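Local structure of Atp-dependent DNA ligase (Psychromonas sp., 4D05) at residues A[204-209]-A[233-238]; A[45-50]-A[78-83]; A[97-100]-A[106-109]; A[55-60]-A[124-129]. The protein seals breaks in DNA at the expense of ATP, probably through an adenylated enzyme intermediate, as in other ATP-dependent DNA ligases. One frame throughout, in Å; residues are numbered along the deposited sequence. Where two conformers were deposited one is given.

Followed from the N terminus, three contacts belong to the ATP-dependent ligase domain and one to the OB-like domain. Contact 2 opens first: the loop 45-50 meets 78-83, on helix 73-80 and the turn after it. Before it closes, 55-60 has begun contact 4, which closes only at 124-129, so the two cross; their nearest atoms are about 5 Å apart. Contact 3 (97-100 with 106-109) is nested within contact 4 and touches it, strands 94-99 and 126-128 being neighbours in one sheet: Ile97 N lies 2.9 Å from Gln127 O, a probable hydrogen bond. Contact 1 follows in series, its centre 35 Å or more from the others, and joins two strands of the OB-like domain.

Contact 1: A[204-209]-A[233-238]; sequences VKNEEG and ITYRFT. With SO4 (sulfate ion), chain E.
Ile233, the first residue of 233-238 to touch the other segment, brings CG1 within 4.4 Å of Val204 CG1. This is a loose apolar approach between two buried side chains, and it agrees with the wide backbone spacing: their CA atoms, the nearest pair between the two segments, are 8.7 Å apart.

Two residues on, Tyr235 carries the polar part. Its CG stands between the backbone N and the carbonyl carbon (chi1 64°), which turns the ring toward the other segment and brings OH to Asn206. Asn206 ND2 donates to Tyr235 OH over 3.1 Å with an N-H...O angle of 149°; the hydroxyl is tilted from the amide plane, and amide and ring planes differ by 25°. A water 3.1 Å from Tyr235 OH accepts from Glu207 N, adding a second route from the phenol to the turn.

The opposite end of the Asn206 amide serves its own chain. Asn206 OD1 accepts from Glu208 N at 3.0 Å, an Asx turn laid over the type I beta turn 206-209, and it also accepts from Val210 N. One asparagine thus bonds within the hairpin bend through its oxygen and to the tyrosine through its nitrogen. Exposed Lys205 donates from NZ to sulfate O4 (2.9 Å) and O1, the ion probably coming from the crystallisation liquor.

In the antiparallel sheet of the OB-like domain, strand 179-190 runs between strands 199-206 and 232-237, so these side chains reach across an intervening strand. Ala183 touches Val204, Ala181 touches Tyr235, and Phe212 of strand 211-214 meets the Tyr235 ring edge-to-face.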
loop_
_atom_site.group_PDB
_atom_site.type_symbol
_atom_site.label_atom_id
_atom_site.label_comp_id
_atom_site.label_asym_id
_atom_site.label_seq_id
_atom_site.Cartn_x
_atom_site.Cartn_y
_atom_site.Cartn_z
ATOM N N VAL A 204 -20.146 -12.576 -11.595
ATOM C CA VAL A 204 -18.741 -12.824 -11.885
ATOM C C VAL A 204 -18.232 -13.940 -10.993
ATOM O O VAL A 204 -18.803 -14.200 -9.946
ATOM C CB VAL A 204 -17.867 -11.573 -11.698
ATOM C CG1 VAL A 204 -18.384 -10.435 -12.560
ATOM C CG2 VAL A 204 -17.774 -11.150 -10.215
ATOM N N LYS A 205 -17.145 -14.579 -11.410
ATOM C CA LYS A 205 -16.454 -15.544 -10.574
ATOM C C LYS A 205 -15.005 -15.086 -10.432
ATOM O O LYS A 205 -14.298 -14.892 -11.434
ATOM C CB LYS A 205 -16.526 -16.946 -11.162
ATOM C CG LYS A 205 -15.911 -18.010 -10.278
ATOM C CD LYS A 205 -16.199 -19.413 -10.830
ATOM C CE LYS A 205 -15.651 -20.516 -9.957
ATOM N NZ LYS A 205 -15.969 -21.880 -10.526
ATOM N N ASN A 206 -14.582 -14.869 -9.194
ATOM C CA ASN A 206 -13.280 -14.267 -8.958
ATOM C C ASN A 206 -12.184 -15.306 -8.816
ATOM O O ASN A 206 -12.424 -16.527 -8.970
ATOM C CB ASN A 206 -13.304 -13.274 -7.775
ATOM C CG ASN A 206 -13.399 -13.951 -6.413
ATOM O OD1 ASN A 206 -13.322 -15.174 -6.295
ATOM N ND2 ASN A 206 -13.574 -13.145 -5.367
ATOM N N GLU A 207 -10.967 -14.827 -8.555
ATOM C CA GLU A 207 -9.824 -15.712 -8.575
ATOM C C GLU A 207 -9.770 -16.620 -7.333
ATOM O O GLU A 207 -9.020 -17.588 -7.301
ATOM C CB GLU A 207 -8.544 -14.895 -8.819
ATOM C CG GLU A 207 -8.748 -13.971 -10.054
ATOM C CD GLU A 207 -7.474 -13.349 -10.612
ATOM O OE1 GLU A 207 -6.724 -12.710 -9.843
ATOM O OE2 GLU A 207 -7.240 -13.490 -11.843
ATOM N N GLU A 208 -10.608 -16.354 -6.346
ATOM C CA GLU A 208 -10.716 -17.262 -5.205
ATOM C C GLU A 208 -11.825 -18.295 -5.384
ATOM O O GLU A 208 -12.049 -19.115 -4.483
ATOM C CB GLU A 208 -11.018 -16.494 -3.923
ATOM C CG GLU A 208 -9.893 -15.668 -3.349
ATOM C CD GLU A 208 -10.338 -15.028 -2.040
ATOM O OE1 GLU A 208 -10.312 -15.702 -0.990
ATOM O OE2 GLU A 208 -10.763 -13.871 -2.058
ATOM N N GLY A 209 -12.517 -18.246 -6.528
ATOM C CA GLY A 209 -13.560 -19.209 -6.840
ATOM C C GLY A 209 -14.933 -18.830 -6.303
ATOM O O GLY A 209 -15.833 -19.685 -6.231
ATOM N N ILE A 233 -12.611 -8.809 -15.832
ATOM C CA ILE A 233 -12.890 -7.450 -15.429
ATOM C C ILE A 233 -12.230 -7.193 -14.098
ATOM O O ILE A 233 -11.888 -8.137 -13.382
ATOM C CB ILE A 233 -14.421 -7.153 -15.374
ATOM C CG1 ILE A 233 -15.163 -8.011 -14.329
ATOM C CG2 ILE A 233 -15.000 -7.375 -16.777
ATOM C CD1 ILE A 233 -15.137 -7.466 -12.932
ATOM N N THR A 234 -12.063 -5.905 -13.781
ATOM C CA THR A 234 -11.599 -5.496 -12.474
ATOM C C THR A 234 -12.787 -4.958 -11.699
ATOM O O THR A 234 -13.593 -4.185 -12.238
ATOM C CB THR A 234 -10.549 -4.397 -12.586
ATOM O OG1 THR A 234 -9.366 -4.947 -13.180
ATOM C CG2 THR A 234 -10.199 -3.851 -11.205
ATOM N N TYR A 235 -12.889 -5.389 -10.445
ATOM C CA TYR A 235 -13.904 -4.880 -9.541
ATOM C C TYR A 235 -13.214 -4.278 -8.330
ATOM O O TYR A 235 -12.053 -4.579 -8.059
ATOM C CB TYR A 235 -14.888 -5.964 -9.135
ATOM C CG TYR A 235 -14.291 -7.095 -8.350
ATOM C CD1 TYR A 235 -13.702 -8.175 -8.998
ATOM C CD2 TYR A 235 -14.338 -7.098 -6.973
ATOM C CE1 TYR A 235 -13.141 -9.233 -8.275
ATOM C CE2 TYR A 235 -13.791 -8.138 -6.238
ATOM C CZ TYR A 235 -13.180 -9.200 -6.890
ATOM O OH TYR A 235 -12.653 -10.246 -6.141
ATOM N N ARG A 236 -13.960 -3.431 -7.635
ATOM C CA ARG A 236 -13.473 -2.701 -6.487
ATOM C C ARG A 236 -14.294 -3.138 -5.292
ATOM O O ARG A 236 -15.479 -3.477 -5.431
ATOM C CB ARG A 236 -13.636 -1.207 -6.778
ATOM C CG ARG A 236 -13.199 -0.301 -5.661
ATOM C CD ARG A 236 -13.189 1.121 -6.122
ATOM N NE ARG A 236 -12.290 1.326 -7.258
ATOM C CZ ARG A 236 -12.138 2.502 -7.869
ATOM N NH1 ARG A 236 -12.816 3.585 -7.459
ATOM N NH2 ARG A 236 -11.307 2.613 -8.887
ATOM N N PHE A 237 -13.664 -3.213 -4.114
ATOM C CA PHE A 237 -14.349 -3.719 -2.937
ATOM C C PHE A 237 -13.588 -3.314 -1.684
ATOM O O PHE A 237 -12.514 -2.754 -1.768
ATOM C CB PHE A 237 -14.450 -5.249 -3.013
ATOM C CG PHE A 237 -13.129 -5.953 -2.851
ATOM C CD1 PHE A 237 -12.238 -6.023 -3.892
ATOM C CD2 PHE A 237 -12.777 -6.552 -1.637
ATOM C CE1 PHE A 237 -11.017 -6.675 -3.748
ATOM C CE2 PHE A 237 -11.548 -7.219 -1.494
ATOM C CZ PHE A 237 -10.679 -7.279 -2.563
ATOM N N THR A 238 -14.121 -3.638 -0.531
ATOM C CA THR A 238 -13.307 -3.505 0.685
ATOM C C THR A 238 -13.702 -4.573 1.708
ATOM O O THR A 238 -14.814 -4.572 2.222
ATOM C CB THR A 238 -13.354 -2.073 1.245
ATOM O OG1 THR A 238 -12.463 -2.005 2.363
ATOM C CG2 THR A 238 -14.748 -1.685 1.689
HETATM S S SO4 E . -19.105 -23.121 -9.169
HETATM O O1 SO4 E . -18.062 -22.534 -8.320
HETATM O O2 SO4 E . -19.155 -24.568 -8.907
HETATM O O3 SO4 E . -20.422 -22.475 -8.942
HETATM O O4 SO4 E . -18.694 -22.908 -10.558
HETATM O O HOH W 1 -10.346 -11.883 -7.363
#

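Contact 2: A[45-50]-A[78-83]; sequences NIFTAP and GIARTQ
Water 3 is gripped by three backbone groups from both segments: it accepts from Thr48 N at 2.8 Å and donates to Ala80 O at 2.7 Å and to Thr82 O. It thereby bridges an inverse gamma turn, centred on Thr48, to carbonyls in and after helix 73-80. The Thr48 hydroxyl stands between its backbone N and carbonyl carbon (chi1 66°), facing the 78-83 chain, where it takes a hydrogen bond with Asp84 N.

A second water spans the outer side, donating to Ile46 O and to Gln83 OE1. The bent Gln83 chain (chi2 -55°) folds its amide back so that NE2 donates to Arg81 O at 2.9 Å, nearly straight at 164° and within the amide plane, with the donor well above the carbonyl plane. Gln83 OE1 also lies against Thr48 CG2, the two side chains crossing at about a right angle.

The apolar side is supplied by Phe47, whose ring also touches Ile30 and Ala32 and so ties the loop to the sheet of strands 30-34 and 62-67. Phe47 CE1 packs on Ala80 CB at 3.8 Å, while Ala80 O lies in the ring plane, 3.5 Å from Phe47 CD1 at the edge.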
loop_
_atom_site.group_PDB
_atom_site.type_symbol
_atom_site.label_atom_id
_atom_site.label_comp_id
_atom_site.label_asym_id
_atom_site.label_seq_id
_atom_site.Cartn_x
_atom_site.Cartn_y
_atom_site.Cartn_z
ATOM N N ASN A 45 18.161 -6.731 -4.905
ATOM C CA ASN A 45 19.119 -5.968 -5.686
ATOM C C ASN A 45 19.762 -4.880 -4.836
ATOM O O ASN A 45 19.069 -4.146 -4.142
ATOM C CB ASN A 45 18.411 -5.237 -6.853
ATOM C CG ASN A 45 17.625 -6.156 -7.765
ATOM O OD1 ASN A 45 16.381 -6.228 -7.713
ATOM N ND2 ASN A 45 18.322 -6.846 -8.610
ATOM N N ILE A 46 21.069 -4.707 -4.949
ATOM C CA ILE A 46 21.719 -3.607 -4.273
ATOM C C ILE A 46 21.564 -2.344 -5.132
ATOM O O ILE A 46 22.010 -2.321 -6.284
ATOM C CB ILE A 46 23.204 -3.905 -4.018
ATOM C CG1 ILE A 46 23.368 -5.176 -3.161
ATOM C CG2 ILE A 46 23.893 -2.676 -3.375
ATOM C CD1 ILE A 46 24.787 -5.729 -3.187
ATOM N N PHE A 47 20.862 -1.332 -4.608
ATOM C CA PHE A 47 20.719 -0.061 -5.338
ATOM C C PHE A 47 22.073 0.592 -5.537
ATOM O O PHE A 47 22.946 0.500 -4.660
ATOM C CB PHE A 47 19.817 0.926 -4.594
ATOM C CG PHE A 47 18.379 0.495 -4.505
ATOM C CD1 PHE A 47 17.549 0.591 -5.603
ATOM C CD2 PHE A 47 17.861 -0.006 -3.327
ATOM C CE1 PHE A 47 16.216 0.195 -5.524
ATOM C CE2 PHE A 47 16.526 -0.394 -3.231
ATOM C CZ PHE A 47 15.691 -0.301 -4.323
ATOM N N THR A 48 22.247 1.279 -6.669
ATOM C CA THR A 48 23.491 2.008 -6.875
ATOM C C THR A 48 23.366 3.409 -6.263
ATOM O O THR A 48 23.491 4.439 -6.957
ATOM C CB THR A 48 23.867 2.079 -8.365
ATOM O OG1 THR A 48 22.904 2.872 -9.063
ATOM C CG2 THR A 48 23.940 0.683 -8.992
ATOM N N ALA A 49 23.160 3.462 -4.948
ATOM C CA ALA A 49 22.980 4.747 -4.291
ATOM C C ALA A 49 24.318 5.462 -4.251
ATOM O O ALA A 49 25.330 4.891 -3.797
ATOM C CB ALA A 49 22.478 4.575 -2.891
ATOM N N PRO A 50 24.344 6.711 -4.713
ATOM C CA PRO A 50 25.626 7.428 -4.630
ATOM C C PRO A 50 26.182 7.546 -3.213
ATOM O O PRO A 50 25.453 7.600 -2.243
ATOM C CB PRO A 50 25.265 8.825 -5.160
ATOM C CG PRO A 50 24.096 8.577 -6.071
ATOM C CD PRO A 50 23.307 7.514 -5.370
ATOM N N GLY A 78 12.095 5.248 -11.623
ATOM C CA GLY A 78 13.018 5.384 -12.747
ATOM C C GLY A 78 14.440 5.685 -12.299
ATOM O O GLY A 78 15.407 5.215 -12.876
ATOM N N ILE A 79 14.575 6.490 -11.264
ATOM C CA ILE A 79 15.907 6.773 -10.739
ATOM C C ILE A 79 16.477 5.521 -10.054
ATOM O O ILE A 79 17.623 5.137 -10.268
ATOM C CB ILE A 79 15.856 7.956 -9.756
ATOM C CG1 ILE A 79 15.437 9.248 -10.458
ATOM C CG2 ILE A 79 17.202 8.136 -9.066
ATOM C CD1 ILE A 79 14.991 10.347 -9.491
ATOM N N ALA A 80 15.687 4.906 -9.191
ATOM C CA ALA A 80 16.168 3.785 -8.403
ATOM C C ALA A 80 16.570 2.593 -9.261
ATOM O O ALA A 80 17.472 1.851 -8.855
ATOM C CB ALA A 80 15.100 3.402 -7.318
ATOM N N ARG A 81 15.950 2.445 -10.449
ATOM C CA ARG A 81 16.260 1.390 -11.433
ATOM C C ARG A 81 17.536 1.677 -12.196
ATOM O O ARG A 81 18.069 0.800 -12.868
ATOM C CB ARG A 81 15.197 1.358 -12.593
ATOM C CG ARG A 81 13.902 0.804 -12.355
ATOM C CD ARG A 81 13.261 0.412 -13.706
ATOM N NE ARG A 81 12.861 1.505 -14.603
ATOM C CZ ARG A 81 11.790 2.278 -14.398
ATOM N NH1 ARG A 81 11.048 2.119 -13.311
ATOM N NH2 ARG A 81 11.439 3.209 -15.277
ATOM N N THR A 82 17.968 2.940 -12.202
ATOM C CA THR A 82 19.151 3.316 -12.980
ATOM C C THR A 82 20.417 2.804 -12.313
ATOM O O THR A 82 20.638 3.067 -11.139
ATOM C CB THR A 82 19.211 4.813 -13.154
ATOM O OG1 THR A 82 18.037 5.239 -13.834
ATOM C CG2 THR A 82 20.425 5.215 -13.949
ATOM N N GLN A 83 21.217 2.037 -13.060
ATOM C CA GLN A 83 22.465 1.487 -12.536
ATOM C C GLN A 83 23.584 2.524 -12.797
ATOM O O GLN A 83 24.179 2.578 -13.886
ATOM C CB GLN A 83 22.785 0.133 -13.170
ATOM C CG GLN A 83 21.666 -0.912 -13.072
ATOM C CD GLN A 83 21.197 -1.158 -11.647
ATOM O OE1 GLN A 83 21.896 -1.808 -10.865
ATOM N NE2 GLN A 83 19.999 -0.654 -11.297
HETATM O O HOH W 2 21.056 -3.157 -8.743
HETATM O O HOH W 3 20.192 1.852 -8.498
#

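Contact 3: A[97-100]-A[106-109]; sequences IFDL and SFEQ. With AMP (adenosine monophosphate), chain H.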
loop_
_atom_site.group_PDB
_atom_site.type_symbol
_atom_site.label_atom_id
_atom_site.label_comp_id
_atom_site.label_asym_id
_atom_site.label_seq_id
_atom_site.Cartn_x
_atom_site.Cartn_y
_atom_site.Cartn_z
ATOM N N ILE A 97 12.123 6.513 6.551
ATOM C CA ILE A 97 12.177 5.284 7.326
ATOM C C ILE A 97 10.941 5.025 8.147
ATOM O O ILE A 97 10.315 5.959 8.669
ATOM C CB ILE A 97 13.461 5.211 8.156
ATOM C CG1 ILE A 97 13.494 6.276 9.255
ATOM C CG2 ILE A 97 14.666 5.323 7.197
ATOM C CD1 ILE A 97 14.667 6.101 10.249
ATOM N N PHE A 98 10.637 3.739 8.289
ATOM C CA PHE A 98 9.491 3.321 9.057
ATOM C C PHE A 98 9.784 2.137 10.004
ATOM O O PHE A 98 8.917 1.775 10.780
ATOM C CB PHE A 98 8.272 3.034 8.129
ATOM C CG PHE A 98 8.534 2.017 7.049
ATOM C CD1 PHE A 98 8.652 0.693 7.354
ATOM C CD2 PHE A 98 8.614 2.382 5.722
ATOM C CE1 PHE A 98 8.878 -0.258 6.360
ATOM C CE2 PHE A 98 8.825 1.413 4.732
ATOM C CZ PHE A 98 8.948 0.105 5.073
ATOM N N ASP A 99 10.976 1.538 9.960
ATOM C CA ASP A 99 11.296 0.546 10.968
ATOM C C ASP A 99 12.796 0.276 11.058
ATOM O O ASP A 99 13.591 0.783 10.260
ATOM C CB ASP A 99 10.494 -0.745 10.736
ATOM C CG ASP A 99 10.058 -1.416 12.037
ATOM O OD1 ASP A 99 10.693 -1.164 13.079
ATOM O OD2 ASP A 99 9.114 -2.238 12.009
ATOM N N LEU A 100 13.146 -0.491 12.078
ATOM C CA LEU A 100 14.523 -0.897 12.427
ATOM C C LEU A 100 14.513 -2.437 12.509
ATOM O O LEU A 100 14.191 -3.030 13.542
ATOM C CB LEU A 100 14.955 -0.296 13.782
ATOM C CG LEU A 100 14.954 1.218 13.879
ATOM C CD1 LEU A 100 15.408 1.719 15.238
ATOM C CD2 LEU A 100 15.849 1.843 12.833
ATOM N N SER A 106 10.041 -3.214 21.290
ATOM C CA SER A 106 8.716 -2.920 20.740
ATOM C C SER A 106 8.757 -1.758 19.763
ATOM O O SER A 106 9.649 -0.933 19.804
ATOM C CB SER A 106 7.786 -2.485 21.892
ATOM O OG SER A 106 8.254 -1.226 22.415
ATOM N N PHE A 107 7.748 -1.664 18.898
ATOM C CA PHE A 107 7.753 -0.625 17.872
ATOM C C PHE A 107 7.782 0.783 18.483
ATOM O O PHE A 107 8.389 1.668 17.943
ATOM C CB PHE A 107 6.546 -0.784 16.937
ATOM C CG PHE A 107 6.572 0.185 15.778
ATOM C CD1 PHE A 107 7.659 0.224 14.917
ATOM C CD2 PHE A 107 5.534 1.066 15.555
ATOM C CE1 PHE A 107 7.703 1.128 13.863
ATOM C CE2 PHE A 107 5.587 1.939 14.502
ATOM C CZ PHE A 107 6.680 1.965 13.651
ATOM N N GLU A 108 7.114 0.991 19.612
ATOM C CA GLU A 108 7.152 2.284 20.274
ATOM C C GLU A 108 8.589 2.751 20.561
ATOM O O GLU A 108 8.936 3.901 20.318
ATOM C CB GLU A 108 6.326 2.241 21.552
ATOM C CG GLU A 108 6.217 3.579 22.187
ATOM C CD GLU A 108 5.158 3.571 23.248
ATOM O OE1 GLU A 108 3.959 3.725 22.883
ATOM O OE2 GLU A 108 5.516 3.325 24.425
ATOM N N GLN A 109 9.427 1.860 21.095
ATOM C CA GLN A 109 10.836 2.221 21.314
ATOM C C GLN A 109 11.604 2.353 20.020
ATOM O O GLN A 109 12.560 3.113 19.942
ATOM C CB GLN A 109 11.518 1.213 22.236
ATOM C CG GLN A 109 11.153 1.408 23.706
ATOM C CD GLN A 109 11.971 0.534 24.658
ATOM O OE1 GLN A 109 13.012 0.005 24.304
ATOM N NE2 GLN A 109 11.511 0.432 25.893
HETATM P P AMP H . 0.783 -0.851 -0.687
HETATM O O1P AMP H . -0.258 -1.934 -0.718
HETATM O O2P AMP H . 1.556 -0.367 -1.900
HETATM O "O5'" AMP H . 1.758 -1.198 0.516
HETATM C "C5'" AMP H . 2.716 -0.201 0.786
HETATM C "C4'" AMP H . 4.030 -0.905 0.938
HETATM O "O4'" AMP H . 5.058 0.005 1.266
HETATM C "C3'" AMP H . 3.882 -1.876 2.060
HETATM O "O3'" AMP H . 4.512 -3.074 1.577
HETATM C "C2'" AMP H . 4.645 -1.257 3.195
HETATM O "O2'" AMP H . 5.265 -2.426 3.735
HETATM C "C1'" AMP H . 5.532 -0.126 2.593
HETATM N N9 AMP H . 5.215 1.210 3.206
HETATM C C8 AMP H . 4.932 2.410 2.625
HETATM N N7 AMP H . 4.657 3.382 3.531
HETATM C C5 AMP H . 4.830 2.788 4.734
HETATM C C6 AMP H . 4.656 3.207 6.127
HETATM N N6 AMP H . 4.306 4.473 6.401
HETATM N N1 AMP H . 4.915 2.289 7.064
HETATM C C2 AMP H . 5.216 1.011 6.796
HETATM N N3 AMP H . 5.374 0.546 5.569
HETATM C C4 AMP H . 5.188 1.381 4.518
#
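Phe107 points its ring edge at the backbone of strand 94-99: CE1 lies 3.4 Å from Phe98 O, and CZ follows at 3.6 Å. The carbonyl oxygen is near the ring plane. With Phe107 CG anti to the backbone N (chi1 -175°), the ring extends from the first turn of helix 107-121 toward the strand. Asp99 OD1 approaches the same edge, 3.8 Å from Phe107 CD1, its carboxylate plane turned 70° from the ring. The contact joins the first strand and the helix start of the beta-alpha-beta unit 94-99, 107-121, 126-128.

That tight spot contrasts with the outer side of the helix, where Glu108 and Gln109 are exposed and make no contact with 97-100. The spacing is wide even at Phe107, whose CA is 7.8 Å from that of Asp99. Asp99 itself is buried: OD1 accepts from Leu100 N at 2.7 Å and pairs with Arg110.

Phe98 and Asp99 both face Asp63 in a classic beta bulge, and the Phe98 ring turns to the other side, over adenine. In the nucleotide pocket AMP N3 sits 3.4 Å above the plane of the Phe98 ring, over its centre, and AMP C2 is 3.5 Å from Phe98 CG.

Chemically, the partly positive C-H edge of Phe107 meets oxygen atoms, a weakly favourable electrostatic match, while the salt bridge to Arg110 would offset the charge of the buried carboxylate.

Contact 4: A[55-60]-A[124-129]; sequences ASFPTT and PYLQMI
Phe57 and Leu126 form the main apolar pair: Phe57 CE1 lies 3.7 Å from Leu126 CB, and Leu126 CD1 stands over one face of the Phe57 ring, 4.3 Å above its plane and offset toward the rim. Phe57 CG is anti to its carbonyl carbon (chi1 -72°), which swings the ring end toward the strand although the CB leaves the backbone to one side. Leu126 CG is anti to N (chi1 -178°), carrying its two methyl branches toward the loop, one over the ring and the other onto proline.

Leu126 CD2, that second branch, and Pro58 CD meet tip to tip at 4.0 Å, so consecutive loop residues hold different branches of one leucine. Of the Tyr125 side chain, CB comes nearest, 4.3 Å from Phe57 CE1; its ring leads away from 55-60 and has Pro124 CG over one face.

Polar atoms play little part: no hydrogen bond joins the segments. Tyr125 O comes 4.0 Å from Phe57 CZ. The polar bonds lie to the sides: Pro58 O accepts from Trp34 NE1, and Tyr125 and Gln127 bond to the backbone of Phe95.

Strand 126-128, parallel to strand 94-99 at the edge of its sheet, closes the beta-alpha-beta unit 94-99, 107-121, 126-128, and the chain runs on to Ile129, which lines the AMP pocket. The loop 55-60, between helix 51-54 and strand 62-67, packs against the side chain of Leu126, which also touches Met62, Phe95 and Ile97. Trp34 of strand 30-34 meets Phe57 edge-to-face, and Thr121 at the end of helix 107-121 touches Pro58.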
loop_
_atom_site.group_PDB
_atom_site.type_symbol
_atom_site.label_atom_id
_atom_site.label_comp_id
_atom_site.label_asym_id
_atom_site.label_seq_id
_atom_site.Cartn_x
_atom_site.Cartn_y
_atom_site.Cartn_z
ATOM N N ALA A 55 26.304 8.559 2.778
ATOM C CA ALA A 55 27.505 8.768 3.587
ATOM C C ALA A 55 27.267 9.048 5.073
ATOM O O ALA A 55 28.056 8.612 5.922
ATOM C CB ALA A 55 28.340 9.881 2.997
ATOM N N SER A 56 26.201 9.788 5.373
ATOM C CA SER A 56 25.919 10.184 6.741
ATOM C C SER A 56 25.147 9.132 7.546
ATOM O O SER A 56 24.987 9.261 8.753
ATOM C CB SER A 56 25.081 11.457 6.712
ATOM O OG SER A 56 23.791 11.126 6.178
ATOM N N PHE A 57 24.606 8.131 6.867
ATOM C CA PHE A 57 23.665 7.207 7.500
ATOM C C PHE A 57 24.336 6.452 8.644
ATOM O O PHE A 57 25.520 6.087 8.558
ATOM C CB PHE A 57 23.130 6.163 6.497
ATOM C CG PHE A 57 22.144 6.698 5.473
ATOM C CD1 PHE A 57 21.888 8.063 5.321
ATOM C CD2 PHE A 57 21.478 5.802 4.673
ATOM C CE1 PHE A 57 20.983 8.506 4.350
ATOM C CE2 PHE A 57 20.590 6.203 3.702
ATOM C CZ PHE A 57 20.321 7.574 3.533
ATOM N N PRO A 58 23.594 6.198 9.714
ATOM C CA PRO A 58 24.084 5.355 10.810
ATOM C C PRO A 58 24.147 3.888 10.365
ATOM O O PRO A 58 23.579 3.549 9.337
ATOM C CB PRO A 58 23.019 5.540 11.886
ATOM C CG PRO A 58 21.773 5.785 11.119
ATOM C CD PRO A 58 22.201 6.617 9.926
ATOM N N THR A 59 24.858 3.048 11.102
ATOM C CA THR A 59 25.014 1.665 10.696
ATOM C C THR A 59 23.865 0.790 11.207
ATOM O O THR A 59 23.770 -0.392 10.874
ATOM C CB THR A 59 26.397 1.088 11.042
ATOM O OG1 THR A 59 26.709 1.379 12.393
ATOM C CG2 THR A 59 27.477 1.727 10.153
ATOM N N THR A 60 22.966 1.382 11.994
ATOM C CA THR A 60 21.752 0.685 12.425
ATOM C C THR A 60 20.963 0.293 11.176
ATOM O O THR A 60 20.784 1.114 10.281
ATOM C CB THR A 60 20.896 1.618 13.267
ATOM O OG1 THR A 60 21.658 2.069 14.399
ATOM C CG2 THR A 60 19.645 0.932 13.742
ATOM N N PRO A 124 19.470 15.812 4.481
ATOM C CA PRO A 124 18.264 15.886 3.660
ATOM C C PRO A 124 17.812 14.525 3.142
ATOM O O PRO A 124 16.624 14.357 2.825
ATOM C CB PRO A 124 18.695 16.787 2.490
ATOM C CG PRO A 124 20.168 16.569 2.381
ATOM C CD PRO A 124 20.613 16.470 3.817
ATOM N N TYR A 125 18.722 13.556 3.072
ATOM C CA TYR A 125 18.430 12.288 2.400
ATOM C C TYR A 125 17.817 11.246 3.339
ATOM O O TYR A 125 17.390 10.191 2.885
ATOM C CB TYR A 125 19.702 11.724 1.769
ATOM C CG TYR A 125 20.487 12.726 0.990
ATOM C CD1 TYR A 125 19.906 13.442 -0.051
ATOM C CD2 TYR A 125 21.821 12.974 1.301
ATOM C CE1 TYR A 125 20.642 14.395 -0.760
ATOM C CE2 TYR A 125 22.554 13.911 0.612
ATOM C CZ TYR A 125 21.962 14.621 -0.419
ATOM O OH TYR A 125 22.682 15.565 -1.108
ATOM N N LEU A 126 17.752 11.551 4.639
ATOM C CA LEU A 126 17.235 10.589 5.629
ATOM C C LEU A 126 16.210 11.275 6.506
ATOM O O LEU A 126 16.508 12.267 7.198
ATOM C CB LEU A 126 18.349 10.000 6.512
ATOM C CG LEU A 126 17.925 8.953 7.546
ATOM C CD1 LEU A 126 17.508 7.659 6.849
ATOM C CD2 LEU A 126 19.039 8.654 8.540
ATOM N N GLN A 127 14.982 10.777 6.438
ATOM C CA GLN A 127 13.865 11.393 7.162
ATOM C C GLN A 127 12.931 10.324 7.747
ATOM O O GLN A 127 12.951 9.210 7.278
ATOM C CB GLN A 127 13.164 12.422 6.253
ATOM C CG GLN A 127 13.736 13.804 6.654
ATOM C CD GLN A 127 14.242 14.704 5.567
ATOM O OE1 GLN A 127 13.542 14.995 4.575
ATOM N NE2 GLN A 127 15.453 15.236 5.776
HETATM N N MSE A 128 12.212 10.643 8.832
HETATM C CA MSE A 128 11.323 9.660 9.482
HETATM C C MSE A 128 9.904 9.917 8.994
HETATM O O MSE A 128 9.473 11.065 8.951
HETATM C CB MSE A 128 11.377 9.763 11.019
HETATM C CG MSE A 128 11.070 8.432 11.728
HETATM SE SE MSE A 128 10.591 8.438 13.486
HETATM C CE MSE A 128 9.204 9.800 13.601
ATOM N N ILE A 129 9.200 8.863 8.611
ATOM C CA ILE A 129 7.781 8.989 8.342
ATOM C C ILE A 129 7.088 9.325 9.669
ATOM O O ILE A 129 7.314 8.679 10.670
ATOM C CB ILE A 129 7.226 7.698 7.722
ATOM C CG1 ILE A 129 7.944 7.436 6.387
ATOM C CG2 ILE A 129 5.739 7.831 7.507
ATOM C CD1 ILE A 129 7.578 6.138 5.703
#